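Local coordinates for (2Z,6E)-hedycaryol synthase (Kitasatospora setae, PDB 4MC3), which catalyses the magnesium-dependent 1,11-cyclization of (2E,6E)-farnesyl diphosphate with water to (2Z,6E)-hedycaryol, releasing diphosphate, at residues A[97-109]-A[143-157]. Residues are numbered along the deposited sequence; the frame is centred on the assembly and turned at random.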
loop_
_atom_site.group_PDB
_atom_site.type_symbol
_atom_site.label_atom_id
_atom_site.label_comp_id
_atom_site.label_asym_id
_atom_site.label_seq_id
_atom_site.Cartn_x
_atom_site.Cartn_y
_atom_site.Cartn_z
ATOM N N ARG A 97 1.227 19.319 -10.215
ATOM C CA ARG A 97 1.091 18.204 -9.263
ATOM C C ARG A 97 0.689 18.634 -7.885
ATOM O O ARG A 97 -0.247 18.088 -7.308
ATOM C CB ARG A 97 2.376 17.438 -9.128
ATOM C CG ARG A 97 2.608 16.605 -10.335
ATOM C CD ARG A 97 3.082 15.302 -9.835
ATOM N NE ARG A 97 3.422 14.456 -10.942
ATOM C CZ ARG A 97 4.191 13.389 -10.851
ATOM N NH1 ARG A 97 4.728 13.034 -9.677
ATOM N NH2 ARG A 97 4.436 12.673 -11.954
ATOM N N MET A 98 1.349 19.656 -7.368
ATOM C CA MET A 98 0.972 20.178 -6.061
ATOM C C MET A 98 -0.496 20.603 -6.041
ATOM O O MET A 98 -1.186 20.383 -5.053
ATOM C CB MET A 98 1.844 21.355 -5.702
ATOM C CG MET A 98 3.234 20.948 -5.453
ATOM S SD MET A 98 4.353 22.344 -5.269
ATOM C CE MET A 98 3.656 22.720 -3.636
ATOM N N THR A 99 -0.965 21.264 -7.112
ATOM C CA THR A 99 -2.321 21.736 -7.211
ATOM C C THR A 99 -3.333 20.556 -7.182
ATOM O O THR A 99 -4.297 20.574 -6.434
ATOM C CB THR A 99 -2.505 22.573 -8.485
ATOM O OG1 THR A 99 -1.628 23.698 -8.393
ATOM C CG2 THR A 99 -3.928 23.075 -8.594
ATOM N N ALA A 100 -3.068 19.540 -7.991
ATOM C CA ALA A 100 -3.947 18.350 -8.043
ATOM C C ALA A 100 -3.953 17.631 -6.681
ATOM O O ALA A 100 -5.039 17.278 -6.114
ATOM C CB ALA A 100 -3.455 17.442 -9.126
ATOM N N ILE A 101 -2.766 17.473 -6.122
ATOM C CA ILE A 101 -2.593 16.718 -4.860
ATOM C C ILE A 101 -3.251 17.481 -3.716
ATOM O O ILE A 101 -3.965 16.900 -2.863
ATOM C CB ILE A 101 -1.112 16.354 -4.577
ATOM C CG1 ILE A 101 -0.535 15.310 -5.569
ATOM C CG2 ILE A 101 -0.902 15.824 -3.163
ATOM C CD1 ILE A 101 -1.313 14.002 -5.667
ATOM N N ASP A 102 -3.097 18.801 -3.693
ATOM C CA ASP A 102 -3.629 19.570 -2.596
ATOM C C ASP A 102 -5.162 19.550 -2.617
ATOM O O ASP A 102 -5.789 19.522 -1.553
ATOM C CB ASP A 102 -3.117 21.003 -2.628
ATOM C CG ASP A 102 -1.638 21.123 -2.148
ATOM O OD1 ASP A 102 -1.031 20.126 -1.631
ATOM O OD2 ASP A 102 -1.075 22.234 -2.260
ATOM N N GLU A 103 -5.750 19.524 -3.805
ATOM C CA GLU A 103 -7.201 19.455 -3.949
ATOM C C GLU A 103 -7.704 18.098 -3.414
ATOM O O GLU A 103 -8.677 18.051 -2.689
ATOM C CB GLU A 103 -7.608 19.567 -5.409
ATOM C CG GLU A 103 -9.127 19.489 -5.556
ATOM C CD GLU A 103 -9.591 19.603 -6.975
ATOM O OE1 GLU A 103 -9.128 18.814 -7.826
ATOM O OE2 GLU A 103 -10.427 20.488 -7.227
ATOM N N LEU A 104 -6.990 17.024 -3.720
ATOM C CA LEU A 104 -7.372 15.698 -3.208
ATOM C C LEU A 104 -7.246 15.639 -1.673
ATOM O O LEU A 104 -8.141 15.159 -0.956
ATOM C CB LEU A 104 -6.540 14.629 -3.890
ATOM C CG LEU A 104 -6.851 14.399 -5.374
ATOM C CD1 LEU A 104 -5.780 13.562 -6.043
ATOM C CD2 LEU A 104 -8.216 13.761 -5.610
ATOM N N ARG A 105 -6.125 16.110 -1.154
ATOM C CA ARG A 105 -5.856 16.103 0.266
ATOM C C ARG A 105 -6.921 16.868 1.030
ATOM O O ARG A 105 -7.368 16.452 2.133
ATOM C CB ARG A 105 -4.483 16.712 0.554
ATOM C CG ARG A 105 -3.329 15.783 0.274
ATOM C CD ARG A 105 -2.012 16.497 0.537
ATOM N NE ARG A 105 -1.889 16.651 1.970
ATOM C CZ ARG A 105 -0.771 16.684 2.654
ATOM N NH1 ARG A 105 0.411 16.618 2.056
ATOM N NH2 ARG A 105 -0.857 16.793 3.970
ATOM N N GLY A 106 -7.318 17.988 0.452
ATOM C CA GLY A 106 -8.346 18.844 0.992
ATOM C C GLY A 106 -9.649 18.109 1.202
ATOM O O GLY A 106 -10.334 18.346 2.229
ATOM N N THR A 107 -9.992 17.222 0.254
ATOM C CA THR A 107 -11.262 16.484 0.331
ATOM C C THR A 107 -11.353 15.657 1.601
ATOM O O THR A 107 -12.461 15.403 2.111
ATOM C CB THR A 107 -11.631 15.632 -0.922
ATOM O OG1 THR A 107 -10.841 14.433 -0.970
ATOM C CG2 THR A 107 -11.482 16.405 -2.212
ATOM N N LEU A 108 -10.219 15.258 2.135
ATOM C CA LEU A 108 -10.167 14.387 3.332
ATOM C C LEU A 108 -10.480 15.152 4.602
ATOM O O LEU A 108 -10.643 14.555 5.667
ATOM C CB LEU A 108 -8.837 13.695 3.468
ATOM C CG LEU A 108 -8.469 12.963 2.187
ATOM C CD1 LEU A 108 -7.071 12.449 2.404
ATOM C CD2 LEU A 108 -9.526 11.855 1.975
ATOM N N HIS A 109 -10.588 16.465 4.461
ATOM C CA HIS A 109 -10.897 17.358 5.554
ATOM C C HIS A 109 -12.165 18.146 5.317
ATOM O O HIS A 109 -12.441 19.077 6.033
ATOM C CB HIS A 109 -9.672 18.246 5.768
ATOM C CG HIS A 109 -8.459 17.455 6.116
ATOM N ND1 HIS A 109 -8.280 16.882 7.357
ATOM C CD2 HIS A 109 -7.420 17.031 5.354
ATOM C CE1 HIS A 109 -7.154 16.191 7.366
ATOM N NE2 HIS A 109 -6.610 16.264 6.159
ATOM N N ILE A 143 -6.010 8.568 7.247
ATOM C CA ILE A 143 -5.748 9.818 6.586
ATOM C C ILE A 143 -4.271 10.127 6.530
ATOM O O ILE A 143 -3.748 10.569 5.521
ATOM C CB ILE A 143 -6.538 10.984 7.296
ATOM C CG1 ILE A 143 -8.004 10.797 7.021
ATOM C CG2 ILE A 143 -6.058 12.360 6.828
ATOM C CD1 ILE A 143 -8.861 11.826 7.761
ATOM N N GLY A 144 -3.574 9.906 7.610
ATOM C CA GLY A 144 -2.155 10.207 7.572
ATOM C C GLY A 144 -1.407 9.354 6.562
ATOM O O GLY A 144 -0.578 9.848 5.799
ATOM N N HIS A 145 -1.743 8.072 6.528
ATOM C CA HIS A 145 -1.108 7.178 5.547
ATOM C C HIS A 145 -1.496 7.518 4.096
ATOM O O HIS A 145 -0.652 7.403 3.185
ATOM C CB HIS A 145 -1.477 5.765 5.899
ATOM C CG HIS A 145 -0.831 5.239 7.139
ATOM N ND1 HIS A 145 -1.407 4.227 7.880
ATOM C CD2 HIS A 145 0.377 5.485 7.708
ATOM C CE1 HIS A 145 -0.624 3.927 8.893
ATOM N NE2 HIS A 145 0.461 4.682 8.815
ATOM N N PHE A 146 -2.774 7.836 3.850
ATOM C CA PHE A 146 -3.251 8.187 2.526
ATOM C C PHE A 146 -2.654 9.504 2.045
ATOM O O PHE A 146 -2.253 9.651 0.876
ATOM C CB PHE A 146 -4.756 8.105 2.461
ATOM C CG PHE A 146 -5.274 8.091 1.035
ATOM C CD1 PHE A 146 -5.223 6.900 0.333
ATOM C CD2 PHE A 146 -5.773 9.236 0.371
ATOM C CE1 PHE A 146 -5.648 6.857 -0.982
ATOM C CE2 PHE A 146 -6.169 9.156 -0.952
ATOM C CZ PHE A 146 -6.135 7.971 -1.598
ATOM N N GLU A 147 -2.621 10.489 2.942
ATOM C CA GLU A 147 -2.001 11.770 2.627
ATOM C C GLU A 147 -0.524 11.610 2.355
ATOM O O GLU A 147 -0.025 12.252 1.431
ATOM C CB GLU A 147 -2.220 12.842 3.720
ATOM C CG GLU A 147 -3.657 13.328 3.763
ATOM C CD GLU A 147 -3.916 14.460 4.715
ATOM O OE1 GLU A 147 -3.298 14.539 5.758
ATOM O OE2 GLU A 147 -4.769 15.262 4.381
ATOM N N ALA A 148 0.165 10.771 3.122
ATOM C CA ALA A 148 1.605 10.499 2.894
ATOM C C ALA A 148 1.769 9.918 1.453
ATOM O O ALA A 148 2.655 10.294 0.722
ATOM C CB ALA A 148 2.199 9.575 3.920
ATOM N N PHE A 149 0.929 8.955 1.089
ATOM C CA PHE A 149 0.902 8.351 -0.270
ATOM C C PHE A 149 0.728 9.460 -1.305
ATOM O O PHE A 149 1.494 9.545 -2.249
ATOM C CB PHE A 149 -0.219 7.298 -0.323
ATOM C CG PHE A 149 -0.588 6.871 -1.678
ATOM C CD1 PHE A 149 0.151 5.908 -2.376
ATOM C CD2 PHE A 149 -1.752 7.366 -2.250
ATOM C CE1 PHE A 149 -0.227 5.540 -3.658
ATOM C CE2 PHE A 149 -2.116 7.012 -3.485
ATOM C CZ PHE A 149 -1.373 6.131 -4.216
ATOM N N LEU A 150 -0.266 10.335 -1.135
ATOM C CA LEU A 150 -0.559 11.372 -2.141
ATOM C C LEU A 150 0.649 12.343 -2.266
ATOM O O LEU A 150 1.045 12.705 -3.357
ATOM C CB LEU A 150 -1.801 12.145 -1.747
ATOM C CG LEU A 150 -3.124 11.378 -1.910
ATOM C CD1 LEU A 150 -4.230 12.273 -1.410
ATOM C CD2 LEU A 150 -3.363 10.937 -3.304
ATOM N N GLN A 151 1.234 12.673 -1.139
ATOM C CA GLN A 151 2.342 13.628 -1.091
ATOM C C GLN A 151 3.557 13.132 -1.818
ATOM O O GLN A 151 4.349 13.950 -2.346
ATOM C CB GLN A 151 2.685 14.012 0.321
ATOM C CG GLN A 151 3.618 15.242 0.434
ATOM C CD GLN A 151 2.999 16.553 -0.082
ATOM O OE1 GLN A 151 1.759 16.677 -0.317
ATOM N NE2 GLN A 151 3.858 17.541 -0.311
ATOM N N THR A 152 3.733 11.816 -1.934
ATOM C CA THR A 152 4.892 11.279 -2.674
ATOM C C THR A 152 4.918 11.703 -4.112
ATOM O O THR A 152 6.037 11.850 -4.675
ATOM C CB THR A 152 5.039 9.753 -2.547
ATOM O OG1 THR A 152 3.974 9.054 -3.205
ATOM C CG2 THR A 152 5.208 9.399 -1.111
ATOM N N TYR A 153 3.763 11.971 -4.720
ATOM C CA TYR A 153 3.704 12.519 -6.076
ATOM C C TYR A 153 4.394 13.881 -6.147
ATOM O O TYR A 153 5.211 14.115 -7.086
ATOM C CB TYR A 153 2.284 12.599 -6.573
ATOM C CG TYR A 153 1.633 11.265 -6.889
ATOM C CD1 TYR A 153 1.858 10.634 -8.109
ATOM C CD2 TYR A 153 0.729 10.667 -5.994
ATOM C CE1 TYR A 153 1.242 9.428 -8.417
ATOM C CE2 TYR A 153 0.137 9.426 -6.280
ATOM C CZ TYR A 153 0.386 8.822 -7.496
ATOM O OH TYR A 153 -0.196 7.600 -7.851
ATOM N N THR A 154 4.158 14.724 -5.146
ATOM C CA THR A 154 4.777 16.034 -5.094
ATOM C C THR A 154 6.259 15.930 -4.723
ATOM O O THR A 154 7.075 16.563 -5.351
ATOM C CB THR A 154 4.071 16.878 -4.036
ATOM O OG1 THR A 154 2.701 17.064 -4.437
ATOM C CG2 THR A 154 4.771 18.149 -3.814
ATOM N N THR A 155 6.621 15.115 -3.725
ATOM C CA THR A 155 8.041 14.915 -3.371
ATOM C C THR A 155 8.918 14.503 -4.548
ATOM O O THR A 155 10.008 15.090 -4.792
ATOM C CB THR A 155 8.172 13.896 -2.256
ATOM O OG1 THR A 155 7.452 14.401 -1.132
ATOM C CG2 THR A 155 9.667 13.699 -1.871
ATOM N N GLU A 156 8.471 13.500 -5.291
ATOM C CA GLU A 156 9.292 13.004 -6.365
ATOM C C GLU A 156 9.442 14.043 -7.472
ATOM O O GLU A 156 10.530 14.180 -8.028
ATOM C CB GLU A 156 8.754 11.637 -6.821
ATOM C CG GLU A 156 8.895 10.642 -5.647
ATOM C CD GLU A 156 8.809 9.171 -6.005
ATOM O OE1 GLU A 156 8.170 8.886 -7.053
ATOM O OE2 GLU A 156 9.375 8.310 -5.214
ATOM N N ALA A 157 8.400 14.842 -7.744
ATOM C CA ALA A 157 8.501 15.863 -8.784
ATOM C C ALA A 157 9.523 16.938 -8.347
ATOM O O ALA A 157 10.273 17.450 -9.171
ATOM C CB ALA A 157 7.138 16.467 -9.078
HETATM O O HOH W 1 1.255 18.448 -2.445
#
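Arg105 reaches across to both Gln151 and Glu147. Its NH1 donates to Gln151 OE1 (2.7 Å), which lies in the guanidinium plane at the edge. The amide is turned 76° from that plane, and the donor sits above its carbonyl plane, not on a lone pair. Glu147 CB lies over one guanidinium face, while Arg105 NH2 and Glu147 OE1 make only a long salt bridge of 3.8 Å. Glu147 spends its other oxygen on His109: NE2 donates to OE2 at 2.7 Å. OE2 lies near the imidazole plane, and NE2 comes to it from the syn side, tilted out of the carboxylate plane. With an alanine at Arg105, Gln151 OE1 would probably lose its charged donor and keep the water described below, and Glu147 would lose its long salt-bridge mate. At the opposite end, Arg97 NH1 donates to the backbone O of Tyr153 (2.8 Å).

Between these polar ends, Ile101 is a knob in a hole formed by Leu150, Gln151, Tyr153 and Thr154. With CG1 beside the backbone N (chi1 -68°), CG2 meets Leu150 CB at 4.0 Å, while CD1 reaches Tyr153 CD2. Leu108 CD1 meets the edge of the Phe146 ring. Met98 CG packs on Thr154 CG2 (3.6 Å).

A water also holds the amide oxygen. It donates to Gln151 OE1 and Asp102 OD1 and accepts from Thr154 OG1. Gln151 OE1 is thus gripped by two donors.

Helix segments 97-107 and 143-157 run nearly antiparallel, at 171°, their axes 9.1 Å apart at closest, within the all-helical class I terpene synthase fold. Tyr153 OH is hydrogen-bonded to Asp82 OD1 of the DDXXXE motif. Phe149 touches the bound nerolidol and is important for stabilising the cation at C-11. Helix 65-84 packs on Leu104 and Phe146. Helix 118-131 touches Leu104 and Ile143, and helix 168-178 lies against Ala148 and Thr152.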